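Local coordinates for uncharacterized protein ycf41 (Synechococcus elongatus PCC 6301, PDB 3KOJ) that probably binds single-stranded DNA through an OB-fold domain of the single-strand binding protein type, at residues B[34-39]-B[56-61]; B[24-29]-B[66-71]. The protein carries 1 engineered substitution. One frame throughout, in Å; residues are numbered along the deposited sequence.

Contact 1: residues B[34-39]-B[56-61]; sequences TPVAEM and KVVGWG
Strands 35-43 and 53-60 form an antiparallel beta hairpin of the OB-fold barrel, the fold of single-strand binding proteins. Met39 and Val57 have the most surface buried here. They are a hydrogen-bonded pair, gripped by two backbone bonds. Met39 N donates to Val57 O at 2.9 Å, in the carbonyl plane. Val57 N returns a nearly straight bond (171°) to Met39 O, but from above that carbonyl plane. The two side chains lie alongside each other on the face they share with Ala37, which helix 62-70 covers, with Met39 CG 4.1 Å from Val57 CB. Met39 is a selenomethionine. Its CG sits in the crowded position between backbone N and carbonyl carbon (chi1 62°), and the chain then runs out extended to touch Leu67 and Cys71. Ala37 and Gly59 repeat the two-bond pairing, and Gly61 N closes the row on Pro35 O at 2.8 Å.

The other face carries Val36, Glu38, Val58 and Trp60. Glu38 and the fully extended Lys56 cross obliquely, and the carboxylate lies against the end of the lysine. Glu38 OE2 is 3.4 Å from Lys56 CE, while the salt bridge from Glu38 OE1 to Lys56 NZ is long at 3.8 Å. Lys56 also forms a weak ion pair with Glu100. An alanine in place of Glu38 would remove the carboxylate and would probably leave the end of Lys56 less well held. Val36 CG2, anti to its backbone N, touches Val58 CG1 at 3.6 Å. The same methyl makes a CH-pi contact with Trp60, 4.1 Å from the centroid of the six-membered ring and 11° off its normal.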
loop_
_atom_site.group_PDB
_atom_site.type_symbol
_atom_site.label_atom_id
_atom_site.label_comp_id
_atom_site.label_asym_id
_atom_site.label_seq_id
_atom_site.Cartn_x
_atom_site.Cartn_y
_atom_site.Cartn_z
ATOM N N THR B 34 8.273 14.397 -23.737
ATOM C CA THR B 34 7.772 13.949 -22.441
ATOM C C THR B 34 8.340 14.781 -21.295
ATOM O O THR B 34 9.545 14.771 -21.038
ATOM C CB THR B 34 8.110 12.469 -22.179
ATOM O OG1 THR B 34 7.552 11.656 -23.220
ATOM C CG2 THR B 34 7.527 12.027 -20.845
ATOM N N PRO B 35 7.469 15.510 -20.585
ATOM C CA PRO B 35 7.889 16.348 -19.461
ATOM C C PRO B 35 8.345 15.479 -18.296
ATOM O O PRO B 35 7.773 14.422 -18.047
ATOM C CB PRO B 35 6.617 17.117 -19.096
ATOM C CG PRO B 35 5.739 16.996 -20.315
ATOM C CD PRO B 35 6.015 15.604 -20.785
ATOM N N VAL B 36 9.377 15.918 -17.591
ATOM C CA VAL B 36 9.845 15.178 -16.428
ATOM C C VAL B 36 10.173 16.178 -15.330
ATOM O O VAL B 36 10.925 17.134 -15.534
ATOM C CB VAL B 36 11.062 14.275 -16.758
ATOM C CG1 VAL B 36 12.117 15.060 -17.475
ATOM C CG2 VAL B 36 11.618 13.656 -15.478
ATOM N N ALA B 37 9.564 15.967 -14.171
ATOM C CA ALA B 37 9.753 16.853 -13.035
ATOM C C ALA B 37 10.439 16.116 -11.902
ATOM O O ALA B 37 10.116 14.960 -11.621
ATOM C CB ALA B 37 8.405 17.377 -12.565
ATOM N N GLU B 38 11.393 16.774 -11.256
ATOM C CA GLU B 38 12.060 16.141 -10.133
ATOM C C GLU B 38 12.118 17.106 -8.960
ATOM O O GLU B 38 12.287 18.317 -9.132
ATOM C CB GLU B 38 13.462 15.650 -10.525
ATOM C CG GLU B 38 14.615 16.594 -10.282
ATOM C CD GLU B 38 15.952 15.914 -10.538
ATOM O OE1 GLU B 38 16.128 15.351 -11.642
ATOM O OE2 GLU B 38 16.825 15.935 -9.641
HETATM N N MSE B 39 11.938 16.562 -7.765
HETATM C CA MSE B 39 11.969 17.366 -6.555
HETATM C C MSE B 39 12.491 16.484 -5.443
HETATM O O MSE B 39 12.818 15.324 -5.671
HETATM C CB MSE B 39 10.557 17.879 -6.221
HETATM C CG MSE B 39 9.527 16.798 -5.929
HETATM SE SE MSE B 39 7.749 17.543 -5.573
HETATM C CE MSE B 39 6.963 16.006 -4.683
ATOM N N LYS B 56 14.661 11.605 -3.435
ATOM C CA LYS B 56 14.474 12.226 -4.735
ATOM C C LYS B 56 13.184 11.647 -5.303
ATOM O O LYS B 56 12.963 10.440 -5.257
ATOM C CB LYS B 56 15.642 11.899 -5.662
ATOM C CG LYS B 56 15.475 12.453 -7.069
ATOM C CD LYS B 56 16.670 12.106 -7.941
ATOM C CE LYS B 56 16.473 12.570 -9.376
ATOM N NZ LYS B 56 17.648 12.225 -10.228
ATOM N N VAL B 57 12.337 12.517 -5.835
ATOM C CA VAL B 57 11.060 12.104 -6.402
ATOM C C VAL B 57 11.002 12.564 -7.853
ATOM O O VAL B 57 11.319 13.710 -8.155
ATOM C CB VAL B 57 9.905 12.730 -5.593
ATOM C CG1 VAL B 57 8.577 12.458 -6.259
ATOM C CG2 VAL B 57 9.918 12.170 -4.177
ATOM N N VAL B 58 10.607 11.665 -8.749
ATOM C CA VAL B 58 10.537 11.992 -10.168
ATOM C C VAL B 58 9.197 11.609 -10.789
ATOM O O VAL B 58 8.693 10.510 -10.571
ATOM C CB VAL B 58 11.655 11.272 -10.951
ATOM C CG1 VAL B 58 11.623 11.694 -12.418
ATOM C CG2 VAL B 58 13.011 11.581 -10.319
ATOM N N GLY B 59 8.635 12.528 -11.567
ATOM C CA GLY B 59 7.368 12.275 -12.228
ATOM C C GLY B 59 7.493 12.481 -13.728
ATOM O O GLY B 59 8.183 13.401 -14.177
ATOM N N TRP B 60 6.834 11.630 -14.507
ATOM C CA TRP B 60 6.890 11.739 -15.962
ATOM C C TRP B 60 5.517 12.030 -16.554
ATOM O O TRP B 60 4.492 11.619 -16.010
ATOM C CB TRP B 60 7.430 10.446 -16.578
ATOM C CG TRP B 60 8.791 10.051 -16.109
ATOM C CD1 TRP B 60 9.133 9.601 -14.864
ATOM C CD2 TRP B 60 10.002 10.068 -16.878
ATOM N NE1 TRP B 60 10.481 9.334 -14.813
ATOM C CE2 TRP B 60 11.036 9.611 -16.032
ATOM C CE3 TRP B 60 10.309 10.420 -18.197
ATOM C CZ2 TRP B 60 12.364 9.503 -16.467
ATOM C CZ3 TRP B 60 11.628 10.312 -18.627
ATOM C CH2 TRP B 60 12.638 9.854 -17.763
ATOM N N GLY B 61 5.506 12.748 -17.671
ATOM C CA GLY B 61 4.257 13.062 -18.340
ATOM C C GLY B 61 3.325 13.991 -17.592
ATOM O O GLY B 61 3.755 14.990 -17.017
#

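Contact 2: residues B[24-29]-B[66-71]. Engineered in segment 24-29: Ala29 (natural residue Thr).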
loop_
_atom_site.group_PDB
_atom_site.type_symbol
_atom_site.label_atom_id
_atom_site.label_comp_id
_atom_site.label_asym_id
_atom_site.label_seq_id
_atom_site.Cartn_x
_atom_site.Cartn_y
_atom_site.Cartn_z
ATOM N N PRO B 24 10.156 21.500 -7.310
ATOM C CA PRO B 24 10.192 20.747 -8.560
ATOM C C PRO B 24 10.822 21.542 -9.701
ATOM O O PRO B 24 10.584 22.744 -9.842
ATOM C CB PRO B 24 8.715 20.428 -8.818
ATOM C CG PRO B 24 7.982 21.496 -8.069
ATOM C CD PRO B 24 8.777 21.607 -6.805
ATOM N N GLN B 25 11.647 20.858 -10.487
ATOM C CA GLN B 25 12.311 21.441 -11.648
ATOM C C GLN B 25 11.853 20.598 -12.826
ATOM O O GLN B 25 11.876 19.366 -12.756
ATOM C CB GLN B 25 13.833 21.351 -11.507
ATOM C CG GLN B 25 14.395 22.068 -10.291
ATOM C CD GLN B 25 14.053 23.545 -10.275
ATOM O OE1 GLN B 25 13.316 24.017 -9.406
ATOM N NE2 GLN B 25 14.587 24.284 -11.239
ATOM N N LEU B 26 11.439 21.252 -13.906
ATOM C CA LEU B 26 10.954 20.532 -15.074
ATOM C C LEU B 26 11.880 20.590 -16.282
ATOM O O LEU B 26 12.549 21.592 -16.527
ATOM C CB LEU B 26 9.571 21.064 -15.470
ATOM C CG LEU B 26 8.435 20.039 -15.526
ATOM C CD1 LEU B 26 7.113 20.747 -15.743
ATOM C CD2 LEU B 26 8.697 19.039 -16.639
ATOM N N ARG B 27 11.916 19.492 -17.029
ATOM C CA ARG B 27 12.721 19.406 -18.240
ATOM C C ARG B 27 11.994 18.444 -19.167
ATOM O O ARG B 27 11.048 17.773 -18.752
ATOM C CB ARG B 27 14.120 18.855 -17.935
ATOM C CG ARG B 27 14.141 17.373 -17.575
ATOM C CD ARG B 27 15.510 16.908 -17.094
ATOM N NE ARG B 27 15.468 15.554 -16.543
ATOM C CZ ARG B 27 15.394 14.441 -17.268
ATOM N NH1 ARG B 27 15.356 14.505 -18.592
ATOM N NH2 ARG B 27 15.349 13.259 -16.665
ATOM N N TYR B 28 12.411 18.399 -20.425
ATOM C CA TYR B 28 11.813 17.465 -21.365
ATOM C C TYR B 28 12.815 16.337 -21.562
ATOM O O TYR B 28 14.017 16.582 -21.671
ATOM C CB TYR B 28 11.489 18.143 -22.702
ATOM C CG TYR B 28 10.110 18.758 -22.728
ATOM C CD1 TYR B 28 9.906 20.087 -22.363
ATOM C CD2 TYR B 28 8.995 17.992 -23.068
ATOM C CE1 TYR B 28 8.625 20.638 -22.331
ATOM C CE2 TYR B 28 7.711 18.530 -23.039
ATOM C CZ TYR B 28 7.533 19.852 -22.668
ATOM O OH TYR B 28 6.263 20.382 -22.627
ATOM N N ALA B 29 12.322 15.103 -21.582
ATOM C CA ALA B 29 13.185 13.937 -21.754
ATOM C C ALA B 29 13.857 13.927 -23.127
ATOM O O ALA B 29 13.706 14.868 -23.907
ATOM C CB ALA B 29 12.376 12.662 -21.556
ATOM N N GLU B 66 1.765 18.273 -13.078
ATOM C CA GLU B 66 0.996 18.440 -11.850
ATOM C C GLU B 66 1.917 18.768 -10.669
ATOM O O GLU B 66 1.592 19.615 -9.833
ATOM C CB GLU B 66 0.201 17.161 -11.569
ATOM C CG GLU B 66 -0.631 17.193 -10.304
ATOM C CD GLU B 66 -1.466 15.941 -10.135
ATOM O OE1 GLU B 66 -1.380 15.046 -11.003
ATOM O OE2 GLU B 66 -2.209 15.849 -9.134
ATOM N N LEU B 67 3.068 18.103 -10.607
ATOM C CA LEU B 67 4.028 18.347 -9.532
ATOM C C LEU B 67 4.535 19.787 -9.577
ATOM O O LEU B 67 4.495 20.503 -8.577
ATOM C CB LEU B 67 5.218 17.383 -9.646
ATOM C CG LEU B 67 4.946 15.904 -9.357
ATOM C CD1 LEU B 67 6.216 15.086 -9.594
ATOM C CD2 LEU B 67 4.464 15.748 -7.916
ATOM N N GLN B 68 5.011 20.207 -10.743
ATOM C CA GLN B 68 5.532 21.560 -10.915
ATOM C C GLN B 68 4.466 22.615 -10.671
ATOM O O GLN B 68 4.746 23.687 -10.133
ATOM C CB GLN B 68 6.099 21.735 -12.328
ATOM C CG GLN B 68 6.251 23.191 -12.764
ATOM C CD GLN B 68 4.979 23.754 -13.381
ATOM O OE1 GLN B 68 4.652 24.928 -13.197
ATOM N NE2 GLN B 68 4.264 22.919 -14.131
ATOM N N ASP B 69 3.243 22.303 -11.072
ATOM C CA ASP B 69 2.138 23.233 -10.931
ATOM C C ASP B 69 1.650 23.408 -9.501
ATOM O O ASP B 69 1.347 24.520 -9.073
ATOM C CB ASP B 69 0.970 22.764 -11.805
ATOM C CG ASP B 69 -0.215 23.707 -11.758
ATOM O OD1 ASP B 69 -0.075 24.862 -12.214
ATOM O OD2 ASP B 69 -1.287 23.295 -11.265
ATOM N N ARG B 70 1.608 22.306 -8.761
ATOM C CA ARG B 70 1.086 22.298 -7.399
ATOM C C ARG B 70 2.047 22.245 -6.210
ATOM O O ARG B 70 1.805 22.883 -5.184
ATOM C CB ARG B 70 0.113 21.127 -7.267
ATOM C CG ARG B 70 -1.002 21.114 -8.300
ATOM C CD ARG B 70 -1.979 22.230 -8.017
ATOM N NE ARG B 70 -2.551 22.082 -6.682
ATOM C CZ ARG B 70 -3.503 21.207 -6.367
ATOM N NH1 ARG B 70 -4.002 20.399 -7.295
ATOM N NH2 ARG B 70 -3.947 21.130 -5.120
ATOM N N CYS B 71 3.121 21.475 -6.331
ATOM C CA CYS B 71 4.050 21.320 -5.219
ATOM C C CYS B 71 5.007 22.473 -4.969
ATOM O O CYS B 71 5.810 22.828 -5.827
ATOM C CB CYS B 71 4.835 20.020 -5.389
ATOM S SG CYS B 71 3.791 18.540 -5.421
#
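Gln68 has its CG anti to the backbone N (chi1 161°), and its chain then bends at chi2 (-87°). This lays the side chain across the end of Leu26, whose own CG is turned to an unusual chi1 of -123°. The two side chains cross at about a right angle. The contact sets the last turn of helix 62-70 against the end of strand 12-28, in an OB-fold domain where this helix follows strand 53-60. The short axes of strand 24-28 and helix 66-70 approach to 7.9 Å.

Pro24 has the largest share of the contact. Its CB points toward the helix, and the ring lies against backbone as much as side chains. Pro24 CB packs on Gln68 CA at 4.0 Å, and Pro24 CG reaches Leu67 O at 3.7 Å. Leu67 O also accepts the helical bond from Cys71 N, so the proline carbon sits beside a carbonyl already engaged in the helix. Pro24 CD comes to 3.4 Å from Cys71 O, just where the chain leaves the helix. Pro24 CG also meets Cys71 CB at 4.4 Å. No hydrogen bond joins the two segments; the join is made by carbon surfaces and by carbons set against carbonyl oxygens.

Leu67 hardly touches the strand here and packs instead on Met39 and Val106. Cys71 is likewise buried, against Met39 and His108. Gln68 and Leu26 lie nearer the surface. A single methyl of the leucine does the touching: Leu26 CD1 rests 3.7 Å from Gln68 CB and 3.9 Å from Gln68 NE2.

How the contacts relate
From the N terminus the chain first passes 24-29, the end of strand 12-28. It turns into 34-39, runs out along strand 35-43 and returns through 56-61. There contact 1 closes the inner loop, a hairpin. The chain enters helix 62-70 directly afterwards, and contact 2 closes the outer loop at 66-71. The loops nest and do not cross. Strands 12-28 and 35-43 are neighbours in the sheet, so the contacts meet there: Val36 N lies 2.8 Å from Arg27 O, a probable hydrogen bond. Together they tie three successive strands and the following helix into one side of the domain.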